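Local coordinates for protein OBody AM3L15 (Pyrobaculum aerophilum, PDB 4GN5) that is an engineered OB-fold binding domain, here in complex with a second protein, which it probably binds through exposed side chains of its beta-barrel, at residues K5-T9 and K40-R44; R35-V39 and P51-R56; I78-E83 and V94-P98. All blocks are in the same frame, centred on the assembly; numbering follows the deposited sequence. Where two conformers were deposited one is given.

Contact 1 (K5-T9 and K40-R44)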
loop_
_atom_site.group_PDB
_atom_site.type_symbol
_atom_site.label_atom_id
_atom_site.label_comp_id
_atom_site.label_asym_id
_atom_site.label_seq_id
_atom_site.Cartn_x
_atom_site.Cartn_y
_atom_site.Cartn_z
ATOM N N LYS A 5 22.541 14.772 -0.592
ATOM C CA LYS A 5 22.340 13.369 -0.423
ATOM C C LYS A 5 23.312 12.904 0.619
ATOM O O LYS A 5 24.445 13.297 0.603
ATOM C CB LYS A 5 22.563 12.680 -1.763
ATOM C CG LYS A 5 23.174 11.333 -1.716
ATOM C CD LYS A 5 23.443 10.873 -3.123
ATOM C CE LYS A 5 23.973 9.487 -3.183
ATOM N NZ LYS A 5 24.292 9.140 -4.562
ATOM N N THR A 6 22.840 12.109 1.573
ATOM C CA THR A 6 23.671 11.496 2.601
ATOM C C THR A 6 24.051 10.052 2.374
ATOM O O THR A 6 25.035 9.594 2.916
ATOM C CB THR A 6 23.034 11.594 4.007
ATOM O OG1 THR A 6 21.803 10.900 4.009
ATOM C CG2 THR A 6 22.810 13.025 4.424
ATOM N N HIS A 7 23.222 9.343 1.620
ATOM C CA HIS A 7 23.409 7.916 1.407
ATOM C C HIS A 7 22.961 7.473 0.038
ATOM O O HIS A 7 22.034 8.002 -0.495
ATOM C CB HIS A 7 22.580 7.113 2.389
ATOM C CG HIS A 7 23.005 7.259 3.805
ATOM N ND1 HIS A 7 22.694 8.360 4.558
ATOM C CD2 HIS A 7 23.715 6.439 4.603
ATOM C CE1 HIS A 7 23.197 8.209 5.764
ATOM N NE2 HIS A 7 23.817 7.051 5.816
ATOM N N TRP A 8 23.627 6.462 -0.480
ATOM C CA TRP A 8 23.195 5.748 -1.657
ATOM C C TRP A 8 22.066 4.818 -1.226
ATOM O O TRP A 8 22.073 4.330 -0.115
ATOM C CB TRP A 8 24.339 4.925 -2.234
ATOM C CG TRP A 8 25.425 5.734 -2.879
ATOM C CD1 TRP A 8 26.545 6.196 -2.290
ATOM C CD2 TRP A 8 25.483 6.158 -4.236
ATOM N NE1 TRP A 8 27.306 6.883 -3.188
ATOM C CE2 TRP A 8 26.672 6.880 -4.394
ATOM C CE3 TRP A 8 24.646 5.999 -5.334
ATOM C CZ2 TRP A 8 27.038 7.438 -5.594
ATOM C CZ3 TRP A 8 25.016 6.546 -6.526
ATOM C CH2 TRP A 8 26.201 7.261 -6.648
ATOM N N THR A 9 21.108 4.577 -2.105
ATOM C CA THR A 9 19.972 3.745 -1.753
ATOM C C THR A 9 20.412 2.370 -1.256
ATOM O O THR A 9 19.845 1.861 -0.337
ATOM C CB THR A 9 18.957 3.635 -2.897
ATOM O OG1 THR A 9 19.539 2.940 -3.981
ATOM C CG2 THR A 9 18.529 4.979 -3.350
ATOM N N LYS A 40 9.341 4.269 -4.454
ATOM C CA LYS A 40 10.617 3.575 -4.374
ATOM C C LYS A 40 11.665 4.369 -5.175
ATOM O O LYS A 40 11.371 4.790 -6.286
ATOM C CB LYS A 40 10.462 2.177 -4.932
ATOM C CG LYS A 40 9.341 1.403 -4.301
ATOM C CD LYS A 40 9.506 -0.095 -4.648
ATOM C CE LYS A 40 8.270 -0.766 -4.070
ATOM N NZ LYS A 40 8.426 -2.225 -4.159
ATOM N N VAL A 41 12.852 4.559 -4.601
ATOM C CA VAL A 41 13.925 5.417 -5.181
ATOM C C VAL A 41 15.099 4.561 -5.560
ATOM O O VAL A 41 15.566 3.738 -4.762
ATOM C CB VAL A 41 14.453 6.512 -4.164
ATOM C CG1 VAL A 41 15.546 7.432 -4.799
ATOM C CG2 VAL A 41 13.306 7.351 -3.733
ATOM N N SER A 42 15.598 4.783 -6.776
ATOM C CA SER A 42 16.806 4.130 -7.202
ATOM C C SER A 42 17.801 5.198 -7.600
ATOM O O SER A 42 17.413 6.263 -8.072
ATOM C CB SER A 42 16.532 3.184 -8.382
ATOM O OG SER A 42 15.681 2.118 -7.938
ATOM N N ASP A 43 19.081 4.897 -7.366
ATOM C CA ASP A 43 20.137 5.735 -7.884
ATOM C C ASP A 43 21.245 5.002 -8.649
ATOM O O ASP A 43 22.241 5.619 -9.069
ATOM C CB ASP A 43 20.739 6.537 -6.744
ATOM C CG ASP A 43 21.201 5.664 -5.599
ATOM O OD1 ASP A 43 21.273 4.408 -5.697
ATOM O OD2 ASP A 43 21.514 6.290 -4.594
ATOM N N ARG A 44 21.066 3.706 -8.832
ATOM C CA ARG A 44 22.038 2.919 -9.554
ATOM C C ARG A 44 21.258 2.021 -10.520
ATOM O O ARG A 44 20.195 1.462 -10.147
ATOM C CB ARG A 44 22.849 2.104 -8.549
ATOM C CG ARG A 44 23.947 1.348 -9.189
ATOM C CD ARG A 44 24.835 0.640 -8.209
ATOM N NE ARG A 44 25.756 -0.177 -9.005
ATOM C CZ ARG A 44 25.864 -1.501 -8.928
ATOM N NH1 ARG A 44 26.745 -2.117 -9.716
ATOM N NH2 ARG A 44 25.136 -2.205 -8.023
HETATM O O HOH W 1 20.349 8.314 -2.669
#

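Contact 2 (R35-V39 and P51-R56)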
loop_
_atom_site.group_PDB
_atom_site.type_symbol
_atom_site.label_atom_id
_atom_site.label_comp_id
_atom_site.label_asym_id
_atom_site.label_seq_id
_atom_site.Cartn_x
_atom_site.Cartn_y
_atom_site.Cartn_z
ATOM N N ARG A 35 -4.601 5.203 1.978
ATOM C CA ARG A 35 -3.987 5.553 3.253
ATOM C C ARG A 35 -2.483 5.299 3.320
ATOM O O ARG A 35 -1.744 5.967 4.073
ATOM C CB ARG A 35 -4.717 4.840 4.396
ATOM C CG ARG A 35 -6.009 5.571 4.871
ATOM C CD ARG A 35 -6.941 4.625 5.640
ATOM N NE ARG A 35 -7.477 3.563 4.736
ATOM C CZ ARG A 35 -7.989 2.404 5.154
ATOM N NH1 ARG A 35 -8.016 2.115 6.447
ATOM N NH2 ARG A 35 -8.473 1.505 4.273
ATOM N N VAL A 36 -2.027 4.355 2.511
ATOM C CA VAL A 36 -0.601 4.137 2.234
ATOM C C VAL A 36 -0.282 4.477 0.800
ATOM O O VAL A 36 -0.989 4.067 -0.121
ATOM C CB VAL A 36 -0.270 2.608 2.435
ATOM C CG1 VAL A 36 1.273 2.261 2.161
ATOM C CG2 VAL A 36 -0.702 2.195 3.827
ATOM N N LYS A 37 0.781 5.216 0.600
ATOM C CA LYS A 37 1.339 5.464 -0.704
ATOM C C LYS A 37 2.847 5.228 -0.593
ATOM O O LYS A 37 3.423 5.617 0.366
ATOM C CB LYS A 37 1.011 6.896 -1.093
ATOM C CG LYS A 37 -0.439 7.275 -0.870
ATOM C CD LYS A 37 -0.821 8.506 -1.621
ATOM C CE LYS A 37 -2.325 8.766 -1.562
ATOM N NZ LYS A 37 -2.939 9.528 -2.671
ATOM N N ILE A 38 3.456 4.573 -1.560
ATOM C CA ILE A 38 4.867 4.198 -1.481
ATOM C C ILE A 38 5.559 4.672 -2.750
ATOM O O ILE A 38 5.073 4.443 -3.847
ATOM C CB ILE A 38 5.031 2.669 -1.314
ATOM C CG1 ILE A 38 4.251 2.174 -0.077
ATOM C CG2 ILE A 38 6.507 2.290 -1.209
ATOM C CD1 ILE A 38 3.918 0.595 -0.091
ATOM N N VAL A 39 6.674 5.376 -2.593
ATOM C CA VAL A 39 7.529 5.720 -3.702
ATOM C C VAL A 39 8.873 5.004 -3.439
ATOM O O VAL A 39 9.444 5.087 -2.315
ATOM C CB VAL A 39 7.667 7.271 -3.894
ATOM C CG1 VAL A 39 7.812 7.947 -2.595
ATOM C CG2 VAL A 39 8.904 7.653 -4.803
ATOM N N PRO A 51 12.086 1.727 -0.362
ATOM C CA PRO A 51 10.705 2.209 -0.335
ATOM C C PRO A 51 10.480 3.300 0.689
ATOM O O PRO A 51 10.906 3.177 1.855
ATOM C CB PRO A 51 9.911 0.961 0.010
ATOM C CG PRO A 51 10.892 0.135 0.972
ATOM C CD PRO A 51 12.254 0.403 0.278
ATOM N N VAL A 52 9.824 4.363 0.253
ATOM C CA VAL A 52 9.574 5.526 1.083
ATOM C C VAL A 52 8.070 5.433 1.339
ATOM O O VAL A 52 7.274 5.573 0.390
ATOM C CB VAL A 52 9.887 6.809 0.291
ATOM C CG1 VAL A 52 9.429 8.102 1.009
ATOM C CG2 VAL A 52 11.367 6.904 -0.097
ATOM N N TYR A 53 7.687 5.171 2.591
ATOM C CA TYR A 53 6.271 5.034 2.968
ATOM C C TYR A 53 5.625 6.328 3.454
ATOM O O TYR A 53 6.111 6.930 4.388
ATOM C CB TYR A 53 6.107 3.999 4.099
ATOM C CG TYR A 53 6.166 2.542 3.634
ATOM C CD1 TYR A 53 7.373 1.956 3.219
ATOM C CD2 TYR A 53 5.005 1.729 3.691
ATOM C CE1 TYR A 53 7.406 0.571 2.809
ATOM C CE2 TYR A 53 5.055 0.355 3.302
ATOM C CZ TYR A 53 6.257 -0.189 2.881
ATOM O OH TYR A 53 6.263 -1.508 2.492
ATOM N N LEU A 54 4.538 6.730 2.835
ATOM C CA LEU A 54 3.670 7.781 3.353
ATOM C C LEU A 54 2.403 7.095 3.928
ATOM O O LEU A 54 1.666 6.496 3.167
ATOM C CB LEU A 54 3.273 8.700 2.184
ATOM C CG LEU A 54 4.443 9.517 1.665
ATOM C CD1 LEU A 54 5.402 8.786 0.700
ATOM C CD2 LEU A 54 3.894 10.738 1.067
ATOM N N GLU A 55 2.119 7.287 5.198
ATOM C CA GLU A 55 1.007 6.574 5.824
ATOM C C GLU A 55 0.172 7.572 6.547
ATOM O O GLU A 55 0.698 8.320 7.380
ATOM C CB GLU A 55 1.539 5.561 6.837
ATOM C CG GLU A 55 2.076 4.365 6.190
ATOM C CD GLU A 55 2.287 3.255 7.180
ATOM O OE1 GLU A 55 3.382 3.112 7.697
ATOM O OE2 GLU A 55 1.352 2.506 7.461
ATOM N N ARG A 56 -1.113 7.611 6.199
ATOM C CA ARG A 56 -2.044 8.578 6.766
ATOM C C ARG A 56 -2.042 8.277 8.264
ATOM O O ARG A 56 -1.990 7.117 8.654
ATOM C CB ARG A 56 -3.441 8.375 6.202
ATOM C CG ARG A 56 -3.653 9.013 4.895
ATOM C CD ARG A 56 -3.578 10.553 5.002
ATOM N NE ARG A 56 -3.731 11.076 3.657
ATOM C CZ ARG A 56 -3.649 12.361 3.326
ATOM N NH1 ARG A 56 -3.416 13.297 4.251
ATOM N NH2 ARG A 56 -3.795 12.693 2.052
#

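Contact 3 (I78-E83 and V94-P98)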
loop_
_atom_site.group_PDB
_atom_site.type_symbol
_atom_site.label_atom_id
_atom_site.label_comp_id
_atom_site.label_asym_id
_atom_site.label_seq_id
_atom_site.Cartn_x
_atom_site.Cartn_y
_atom_site.Cartn_z
ATOM N N ILE A 78 14.826 13.084 -1.166
ATOM C CA ILE A 78 13.841 12.770 -0.097
ATOM C C ILE A 78 14.574 12.622 1.197
ATOM O O ILE A 78 15.535 11.843 1.314
ATOM C CB ILE A 78 13.053 11.480 -0.347
ATOM C CG1 ILE A 78 12.146 11.662 -1.583
ATOM C CG2 ILE A 78 12.177 11.120 0.930
ATOM C CD1 ILE A 78 11.233 10.401 -1.904
ATOM N N LYS A 79 14.138 13.398 2.168
ATOM C CA LYS A 79 14.704 13.327 3.507
ATOM C C LYS A 79 13.749 12.561 4.401
ATOM O O LYS A 79 12.570 12.812 4.365
ATOM C CB LYS A 79 14.955 14.733 4.076
ATOM C CG LYS A 79 15.667 14.745 5.394
ATOM C CD LYS A 79 15.580 16.092 6.029
ATOM C CE LYS A 79 16.541 17.076 5.453
ATOM N NZ LYS A 79 16.407 18.431 6.044
ATOM N N GLY A 80 14.282 11.646 5.188
ATOM C CA GLY A 80 13.379 10.799 5.977
ATOM C C GLY A 80 14.082 10.027 7.063
ATOM O O GLY A 80 15.308 10.085 7.159
ATOM N N ILE A 81 13.310 9.344 7.901
ATOM C CA ILE A 81 13.850 8.506 8.971
ATOM C C ILE A 81 13.794 7.018 8.645
ATOM O O ILE A 81 12.794 6.540 8.213
ATOM C CB ILE A 81 13.069 8.699 10.303
ATOM C CG1 ILE A 81 13.048 10.154 10.782
ATOM C CG2 ILE A 81 13.574 7.756 11.320
ATOM C CD1 ILE A 81 14.318 10.716 11.006
ATOM N N VAL A 82 14.872 6.284 8.895
ATOM C CA VAL A 82 14.853 4.851 8.583
ATOM C C VAL A 82 14.086 4.075 9.655
ATOM O O VAL A 82 14.305 4.265 10.844
ATOM C CB VAL A 82 16.309 4.276 8.418
ATOM C CG1 VAL A 82 16.316 2.781 8.198
ATOM C CG2 VAL A 82 17.059 5.000 7.231
ATOM N N GLU A 83 13.214 3.179 9.226
ATOM C CA GLU A 83 12.531 2.295 10.177
ATOM C C GLU A 83 12.878 0.846 9.813
ATOM O O GLU A 83 12.753 0.443 8.683
ATOM C CB GLU A 83 11.032 2.564 10.175
ATOM C CG GLU A 83 10.186 1.452 10.871
ATOM C CD GLU A 83 10.432 1.456 12.373
ATOM O OE1 GLU A 83 10.537 2.589 12.943
ATOM O OE2 GLU A 83 10.570 0.358 12.965
ATOM N N VAL A 94 13.998 -2.475 5.143
ATOM C CA VAL A 94 13.977 -1.101 5.546
ATOM C C VAL A 94 12.710 -0.425 5.012
ATOM O O VAL A 94 12.104 -0.889 3.986
ATOM C CB VAL A 94 15.280 -0.331 5.079
ATOM C CG1 VAL A 94 16.573 -0.819 5.841
ATOM C CG2 VAL A 94 15.515 -0.442 3.520
ATOM N N GLU A 95 12.369 0.700 5.635
ATOM C CA GLU A 95 11.328 1.625 5.171
ATOM C C GLU A 95 11.883 3.006 5.501
ATOM O O GLU A 95 12.628 3.156 6.475
ATOM C CB GLU A 95 10.016 1.438 5.998
ATOM C CG GLU A 95 9.517 -0.043 5.986
ATOM C CD GLU A 95 8.197 -0.258 6.744
ATOM O OE1 GLU A 95 7.518 -1.254 6.481
ATOM O OE2 GLU A 95 7.877 0.532 7.639
ATOM N N ILE A 96 11.533 4.010 4.697
ATOM C CA ILE A 96 11.897 5.399 4.975
ATOM C C ILE A 96 10.576 6.138 5.154
ATOM O O ILE A 96 9.701 6.089 4.266
ATOM C CB ILE A 96 12.780 6.061 3.850
ATOM C CG1 ILE A 96 14.192 5.433 3.818
ATOM C CG2 ILE A 96 12.847 7.581 4.092
ATOM C CD1 ILE A 96 15.064 5.733 2.590
ATOM N N PHE A 97 10.427 6.773 6.314
ATOM C CA PHE A 97 9.340 7.704 6.545
ATOM C C PHE A 97 9.779 9.155 6.308
ATOM O O PHE A 97 10.583 9.713 7.079
ATOM C CB PHE A 97 8.672 7.452 7.944
ATOM C CG PHE A 97 7.879 6.187 7.992
ATOM C CD1 PHE A 97 6.513 6.182 7.657
ATOM C CD2 PHE A 97 8.478 4.973 8.294
ATOM C CE1 PHE A 97 5.785 5.050 7.660
ATOM C CE2 PHE A 97 7.739 3.798 8.307
ATOM C CZ PHE A 97 6.381 3.818 8.000
ATOM N N PRO A 98 9.268 9.774 5.211
ATOM C CA PRO A 98 9.779 11.053 4.786
ATOM C C PRO A 98 9.294 12.240 5.625
ATOM O O PRO A 98 8.156 12.260 6.118
ATOM C CB PRO A 98 9.238 11.187 3.361
ATOM C CG PRO A 98 7.913 10.502 3.416
ATOM C CD PRO A 98 8.148 9.318 4.362
#

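Contact 1 (K5-T9 and K40-R44)
D43 OD2 is the atom that draws most of this contact together. The backbone T9 N donates to it over 3.0 Å in a nearly straight bond, N-H...O 162°, reaching it on the syn side somewhat out of the carboxylate plane. A water lies 3.0 Å from D43 OD2 and 2.8 Å from H7 O, placed to bridge the two, though other acceptors may compete for its protons. K5 NZ, at the end of a chain extended beyond CG, forms a long salt bridge to D43 OD2 at 4.0 Å. The same ammonium sits 3.0 Å above the plane of the W8 indole, over its centre, while W8 CE3 comes within 3.2 Å of D43 OD2 on an oblique line.

The other carboxylate oxygen takes a different donor: T9 OG1 gives its proton to D43 OD1 over 2.8 Å, from above the carboxylate plane, 55° out of it. T9 thus holds the carboxylate with both backbone and side chain, which should fix its rotation. With T9 OG1 set between the backbone N and the carbonyl carbon (chi1 66°), the methyl CG2 is left to rest 3.5 Å from V41 O and beside V41 CG1. So many donors around D43 probably favour its charged form.

The T9 side chain also touches V50 of strand 50-55, and E11 OE1 accepts W8 N. The arrangement is consistent with an N-terminal segment packed against the OB-fold barrel, bonded to strand 20-24 by T6 and to an aspartate just past the end of strand 36-42.

Contact 2 (R35-V39 and P51-R56)
Residues 36-39 and 51-55 run antiparallel at 157°, their axes 4.7 Å apart, with hydrogen bonds in both directions at K37–L54 and V39–V52 and a further one from R56 N to R35 O. On one face I38 lies alongside Y53: I38 CG1 makes a CH-pi contact 4.0 Å from the ring centroid, offset toward the rim, and I38 CD1 runs on to 3.6 Å from Y53 CE2. In Y53, chi1 of -78° brings the ring alongside I38, and chi2 of 72° turns a face to it. V36 CG1 touches Y53 CD2 obliquely at 4.1 Å. With an alanine in place of Y53, I38 would probably lose the aromatic face it lies against, and V36 CG1 a neighbour. On the opposite face V39 CG1 packs 3.7 Å from V52 CB, and L54 faces helix 61-67.

At the open end R35 CG and R56 CB meet at 4.0 Å by their aliphatic parts, the chains crossing at about a right angle. Their charges go elsewhere, R56 to D61 and R35 to an acidic side chain of the bound protein. The hairpin is thus held by backbone bonds and apolar packing, leaving charged ends for partners beyond it.

Contact 3 (I78-E83 and V94-P98)
E83 meets F97 and E95 across the two strands. Its CB comes to the edge of the F97 ring, near its plane, with E83 CB 4.0 Å from F97 CE2. CG, anti to the backbone N (chi1 165°), passes alongside the E95 side chain, E83 CG lying 4.1 Å from E95 OE2. The bend at chi2 (69°) then carries the carboxylate off the strand pair, where OE2 accepts a hydrogen bond from G85 N. The two carboxylates stay apart, E83 OE2 being 6.0 Å from E95 OE2. Outside the two segments, E95 OE1 pairs in a salt bridge with a basic side chain of the bound protein, which probably eases the like charges.

The backbones pair in both directions at I81–F97 and E83–E95; the bond from E83 N to E95 O is 2.8 Å and almost straight. At the other end G80 and P98 come unusually close, CA to CA 3.8 Å. I96 CG2 fills the place beside the glycine, 3.8 Å from G80 CA, and a beta-carbon on G80 would collide with that methyl. Beyond it I78 CG2 rests 3.8 Å from P98 CB, the two side chains pointing the same way.

Strand 20-24 pairs with strand 75-83, V21 packing on V82, while I96, F97 and P98 lean on strand 50-55. Strand 95-98 therefore sits between strands 75-83 and 50-55 in the barrel wall.

Overall arrangement
Contacts 1 and 2 share strand 36-42, one at its end and the other along its first half; their centres are about 17 Å apart, on opposite sides of the chain's centre, and their segments alternate along the sequence. Contact 3 follows both in the chain, its centre about 10 Å from that of contact 2 and 12 Å from that of contact 1. It continues the barrel beyond strand 50-55: Y53 N probably bonds to I96 O at 2.8 Å. V41 CG2 of contact 1 lies 4.1 Å from both V52 CG2 and I78 CD1, joining all three. All three offer side chains to the bound protein, K40 in contact 1 included, so the barrel probably serves as their scaffold.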